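Local atomic coordinates of inorganic pyrophosphatase (Anaplasma phagocytophilum, PDB entry 3LD3), a protein that probably hydrolyses inorganic pyrophosphate to two phosphate ions, using magnesium, as a homohexameric enzyme of the PPase family. Residues R65-C75 with I156-E167. Numbering follows the deposited sequence.
With PO4 (phosphate ion), chain C.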
loop_
_atom_site.group_PDB
_atom_site.type_symbol
_atom_site.label_atom_id
_atom_site.label_comp_id
_atom_site.label_asym_id
_atom_site.label_seq_id
_atom_site.Cartn_x
_atom_site.Cartn_y
_atom_site.Cartn_z
ATOM N N ARG A 65 13.321 16.357 4.487
ATOM C CA ARG A 65 13.672 15.498 5.608
ATOM C C ARG A 65 12.703 14.339 5.756
ATOM O O ARG A 65 11.625 14.337 5.151
ATOM C CB ARG A 65 13.653 16.323 6.909
ATOM C CG ARG A 65 12.293 16.728 7.410
ATOM C CD ARG A 65 12.413 17.744 8.558
ATOM N NE ARG A 65 11.136 18.210 9.103
ATOM C CZ ARG A 65 10.388 19.193 8.619
ATOM N NH1 ARG A 65 10.702 19.797 7.485
ATOM N NH2 ARG A 65 9.268 19.543 9.243
ATOM N N PHE A 66 13.078 13.375 6.571
ATOM C CA PHE A 66 12.130 12.452 7.136
ATOM C C PHE A 66 11.723 13.032 8.500
ATOM O O PHE A 66 12.596 13.466 9.276
ATOM C CB PHE A 66 12.750 11.065 7.271
ATOM C CG PHE A 66 13.191 10.442 5.945
ATOM C CD1 PHE A 66 12.438 9.429 5.341
ATOM C CD2 PHE A 66 14.348 10.857 5.312
ATOM C CE1 PHE A 66 12.844 8.876 4.136
ATOM C CE2 PHE A 66 14.755 10.314 4.113
ATOM C CZ PHE A 66 13.977 9.302 3.518
ATOM N N LEU A 67 10.441 13.095 8.799
ATOM C CA LEU A 67 10.040 13.672 10.092
ATOM C C LEU A 67 10.637 12.796 11.188
ATOM O O LEU A 67 10.567 11.581 11.124
ATOM C CB LEU A 67 8.519 13.715 10.262
ATOM C CG LEU A 67 7.637 14.441 9.249
ATOM C CD1 LEU A 67 6.164 14.472 9.693
ATOM C CD2 LEU A 67 8.213 15.850 9.037
ATOM N N PRO A 68 11.242 13.417 12.223
ATOM C CA PRO A 68 11.818 12.612 13.268
ATOM C C PRO A 68 10.781 12.056 14.235
ATOM O O PRO A 68 11.041 11.028 14.868
ATOM C CB PRO A 68 12.795 13.564 13.966
ATOM C CG PRO A 68 12.499 14.841 13.548
ATOM C CD PRO A 68 11.705 14.803 12.262
ATOM N N THR A 69 9.603 12.664 14.239
ATOM C CA THR A 69 8.468 12.270 15.040
ATOM C C THR A 69 7.628 11.254 14.258
ATOM O O THR A 69 7.663 11.239 12.997
ATOM C CB THR A 69 7.634 13.476 15.407
ATOM O OG1 THR A 69 7.345 14.277 14.244
ATOM C CG2 THR A 69 8.451 14.371 16.460
ATOM N N ALA A 70 6.904 10.419 14.991
ATOM C CA ALA A 70 6.064 9.366 14.388
ATOM C C ALA A 70 4.707 9.977 14.091
ATOM O O ALA A 70 3.670 9.626 14.707
ATOM C CB ALA A 70 5.948 8.154 15.288
ATOM N N MET A 71 4.727 10.987 13.216
ATOM C CA MET A 71 3.515 11.727 12.817
ATOM C C MET A 71 3.380 11.666 11.297
ATOM O O MET A 71 4.326 11.320 10.615
ATOM C CB MET A 71 3.541 13.181 13.306
ATOM C CG MET A 71 3.757 13.238 14.797
ATOM S SD MET A 71 3.488 14.808 15.600
ATOM C CE MET A 71 1.729 14.828 15.779
ATOM N N TYR A 72 2.211 11.999 10.786
ATOM C CA TYR A 72 1.991 12.002 9.326
ATOM C C TYR A 72 1.120 13.198 9.011
ATOM O O TYR A 72 0.300 13.625 9.839
ATOM C CB TYR A 72 1.362 10.650 8.839
ATOM C CG TYR A 72 -0.034 10.436 9.355
ATOM C CD1 TYR A 72 -1.135 10.927 8.676
ATOM C CD2 TYR A 72 -0.257 9.717 10.533
ATOM C CE1 TYR A 72 -2.429 10.769 9.151
ATOM C CE2 TYR A 72 -1.528 9.541 11.038
ATOM C CZ TYR A 72 -2.635 10.062 10.356
ATOM O OH TYR A 72 -3.939 9.953 10.865
ATOM N N TYR A 73 1.278 13.748 7.802
ATOM C CA TYR A 73 0.428 14.877 7.381
ATOM C C TYR A 73 -1.039 14.448 7.299
ATOM O O TYR A 73 -1.374 13.514 6.584
ATOM C CB TYR A 73 0.934 15.439 6.052
ATOM C CG TYR A 73 2.132 16.347 6.241
ATOM C CD1 TYR A 73 1.957 17.737 6.312
ATOM C CD2 TYR A 73 3.412 15.826 6.390
ATOM C CE1 TYR A 73 3.054 18.589 6.510
ATOM C CE2 TYR A 73 4.522 16.659 6.602
ATOM C CZ TYR A 73 4.312 18.048 6.661
ATOM O OH TYR A 73 5.412 18.843 6.849
ATOM N N PRO A 74 -1.935 15.146 8.026
ATOM C CA PRO A 74 -3.338 14.698 8.073
ATOM C C PRO A 74 -4.195 15.053 6.849
ATOM O O PRO A 74 -5.367 14.631 6.741
ATOM C CB PRO A 74 -3.857 15.364 9.337
ATOM C CG PRO A 74 -3.063 16.599 9.495
ATOM C CD PRO A 74 -1.660 16.175 9.038
ATOM N N CYS A 75 -3.628 15.848 5.950
ATOM C CA CYS A 75 -4.237 16.194 4.666
ATOM C C CYS A 75 -3.090 16.131 3.666
ATOM O O CYS A 75 -1.922 16.095 4.053
ATOM C CB CYS A 75 -4.815 17.617 4.656
ATOM S SG CYS A 75 -5.966 17.988 5.929
ATOM N N ILE A 156 -5.203 18.593 13.369
ATOM C CA ILE A 156 -4.323 19.472 12.603
ATOM C C ILE A 156 -3.535 20.390 13.526
ATOM O O ILE A 156 -2.317 20.513 13.370
ATOM C CB ILE A 156 -5.097 20.289 11.550
ATOM C CG1 ILE A 156 -5.722 19.344 10.525
ATOM C CG2 ILE A 156 -4.194 21.304 10.890
ATOM C CD1 ILE A 156 -6.687 20.093 9.540
ATOM N N SER A 157 -4.219 21.039 14.483
ATOM C CA SER A 157 -3.548 21.895 15.467
ATOM C C SER A 157 -2.481 21.094 16.228
ATOM O O SER A 157 -1.361 21.561 16.437
ATOM C CB SER A 157 -4.543 22.491 16.469
ATOM O OG SER A 157 -5.538 23.300 15.858
ATOM N N HIS A 158 -2.853 19.887 16.647
ATOM C CA HIS A 158 -1.954 18.993 17.370
ATOM C C HIS A 158 -0.706 18.647 16.518
ATOM O O HIS A 158 0.453 18.680 17.002
ATOM C CB HIS A 158 -2.753 17.755 17.807
ATOM C CG HIS A 158 -1.957 16.719 18.513
ATOM N ND1 HIS A 158 -1.112 15.859 17.847
ATOM C CD2 HIS A 158 -1.864 16.401 19.830
ATOM C CE1 HIS A 158 -0.545 15.044 18.717
ATOM N NE2 HIS A 158 -0.960 15.376 19.936
ATOM N N PHE A 159 -0.929 18.320 15.247
ATOM C CA PHE A 159 0.166 18.007 14.343
ATOM C C PHE A 159 1.216 19.133 14.312
ATOM O O PHE A 159 2.400 18.890 14.453
ATOM C CB PHE A 159 -0.361 17.680 12.932
ATOM C CG PHE A 159 0.724 17.402 11.921
ATOM C CD1 PHE A 159 1.289 16.132 11.814
ATOM C CD2 PHE A 159 1.224 18.420 11.116
ATOM C CE1 PHE A 159 2.338 15.873 10.903
ATOM C CE2 PHE A 159 2.264 18.169 10.210
ATOM C CZ PHE A 159 2.810 16.899 10.094
ATOM N N PHE A 160 0.782 20.362 14.068
ATOM C CA PHE A 160 1.737 21.449 13.947
ATOM C C PHE A 160 2.344 21.802 15.309
ATOM O O PHE A 160 3.511 22.211 15.373
ATOM C CB PHE A 160 1.095 22.647 13.239
ATOM C CG PHE A 160 0.921 22.401 11.759
ATOM C CD1 PHE A 160 2.039 22.367 10.941
ATOM C CD2 PHE A 160 -0.311 22.071 11.236
ATOM C CE1 PHE A 160 1.920 22.064 9.582
ATOM C CE2 PHE A 160 -0.439 21.784 9.892
ATOM C CZ PHE A 160 0.672 21.802 9.066
ATOM N N SER A 161 1.587 21.554 16.374
ATOM C CA SER A 161 2.078 21.804 17.740
ATOM C C SER A 161 3.234 20.888 18.122
ATOM O O SER A 161 4.115 21.298 18.905
ATOM C CB SER A 161 0.950 21.665 18.771
ATOM O OG SER A 161 0.033 22.736 18.712
ATOM N N PHE A 162 3.270 19.660 17.574
ATOM C CA PHE A 162 4.161 18.627 18.111
ATOM C C PHE A 162 5.119 17.974 17.122
ATOM O O PHE A 162 6.111 17.344 17.530
ATOM C CB PHE A 162 3.348 17.565 18.883
ATOM C CG PHE A 162 2.581 18.127 20.049
ATOM C CD1 PHE A 162 3.253 18.749 21.104
ATOM C CD2 PHE A 162 1.194 18.069 20.099
ATOM C CE1 PHE A 162 2.542 19.300 22.152
ATOM C CE2 PHE A 162 0.476 18.616 21.155
ATOM C CZ PHE A 162 1.150 19.237 22.180
ATOM N N TYR A 163 4.866 18.116 15.822
ATOM C CA TYR A 163 5.689 17.402 14.845
ATOM C C TYR A 163 7.139 17.817 14.766
ATOM O O TYR A 163 7.972 17.040 14.295
ATOM C CB TYR A 163 5.077 17.408 13.441
ATOM C CG TYR A 163 5.277 18.619 12.571
ATOM C CD1 TYR A 163 5.738 18.484 11.269
ATOM C CD2 TYR A 163 4.996 19.897 13.030
ATOM C CE1 TYR A 163 5.853 19.605 10.425
ATOM C CE2 TYR A 163 5.133 21.008 12.205
ATOM C CZ TYR A 163 5.551 20.841 10.901
ATOM O OH TYR A 163 5.637 21.950 10.071
ATOM N N LYS A 164 7.433 19.038 15.234
ATOM C CA LYS A 164 8.785 19.571 15.244
ATOM C C LYS A 164 9.446 19.526 16.634
ATOM O O LYS A 164 10.556 20.032 16.791
ATOM C CB LYS A 164 8.791 21.027 14.755
ATOM C CG LYS A 164 8.734 21.169 13.240
ATOM C CD LYS A 164 8.465 22.633 12.835
ATOM C CE LYS A 164 8.739 22.855 11.367
ATOM N NZ LYS A 164 8.387 24.234 10.924
ATOM N N LYS A 165 8.816 18.870 17.608
ATOM C CA LYS A 165 9.331 18.883 18.978
ATOM C C LYS A 165 10.718 18.285 19.119
ATOM O O LYS A 165 11.430 18.608 20.077
ATOM C CB LYS A 165 8.372 18.159 19.925
ATOM C CG LYS A 165 7.203 18.984 20.362
ATOM C CD LYS A 165 7.574 20.016 21.431
ATOM C CE LYS A 165 6.457 20.997 21.601
ATOM N NZ LYS A 165 6.719 22.014 22.672
ATOM N N LEU A 166 11.101 17.373 18.226
ATOM C CA LEU A 166 12.419 16.735 18.315
ATOM C C LEU A 166 13.510 17.483 17.541
ATOM O O LEU A 166 14.668 17.054 17.521
ATOM C CB LEU A 166 12.338 15.273 17.860
ATOM C CG LEU A 166 11.396 14.440 18.723
ATOM C CD1 LEU A 166 11.354 12.965 18.271
ATOM C CD2 LEU A 166 11.781 14.517 20.215
ATOM N N GLU A 167 13.144 18.593 16.915
ATOM C CA GLU A 167 14.096 19.458 16.233
ATOM C C GLU A 167 14.304 20.713 17.091
ATOM O O GLU A 167 13.475 21.598 17.121
ATOM C CB GLU A 167 13.581 19.811 14.835
ATOM C CG GLU A 167 13.619 18.617 13.902
ATOM C CD GLU A 167 12.482 18.572 12.895
ATOM O OE1 GLU A 167 11.296 18.444 13.292
ATOM O OE2 GLU A 167 12.779 18.658 11.684
HETATM P P PO4 C . 8.092 23.064 7.362
HETATM O O1 PO4 C . 8.178 24.301 8.222
HETATM O O2 PO4 C . 9.476 22.552 7.005
HETATM O O3 PO4 C . 7.374 21.950 8.096
HETATM O O4 PO4 C . 7.305 23.422 6.100
HETATM O O HOH W 1 9.371 17.849 11.685
#
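R65 forms a salt bridge with E167, NE to OE2 at 3.1 Å. Its extended chain carries the guanidinium to a phosphate ion, probably from the crystallisation liquor. There NH1 donates to O2, and NH2 donates to O3 almost straight (178°). Y163 OH donates to the same O3 at 2.6 Å, and K164 NZ binds O1. A water accepts from R65 NH2 and donates to Y163 O and E167 OE1, bridging the two segments. The second partner of E167 OE2 is K170.

L67 sets its CD1 at the edge of the F159 ring. P68 lies across the E167 carboxylate, P68 CG 3.8 Å from E167 CD. T69 OG1 donates to Y163 O at 2.8 Å. T69 chi1 of 50° turns OG1 toward that carbonyl, while CG2 meets L166 CD1. M71 SD lies 3.5 Å from Y163 CA, and the bend at chi3 turns CE to the edge of the H158 ring. The sulfur also makes an oblique Met-aromatic contact with F159.

F159 turns its edge to the face of Y73, planes at 54°. P74 CD makes a CH-pi contact over one F159 face, 4.1 Å from the centroid. Y163 CG lies over the opposite face, toward its rim.

This buried aromatic cluster joins the 67-75 loop to helix 150-162. It backs a phosphate pocket consistent with the substrate site of family I pyrophosphatases, where R65 and Y163 are predicted to bind substrate.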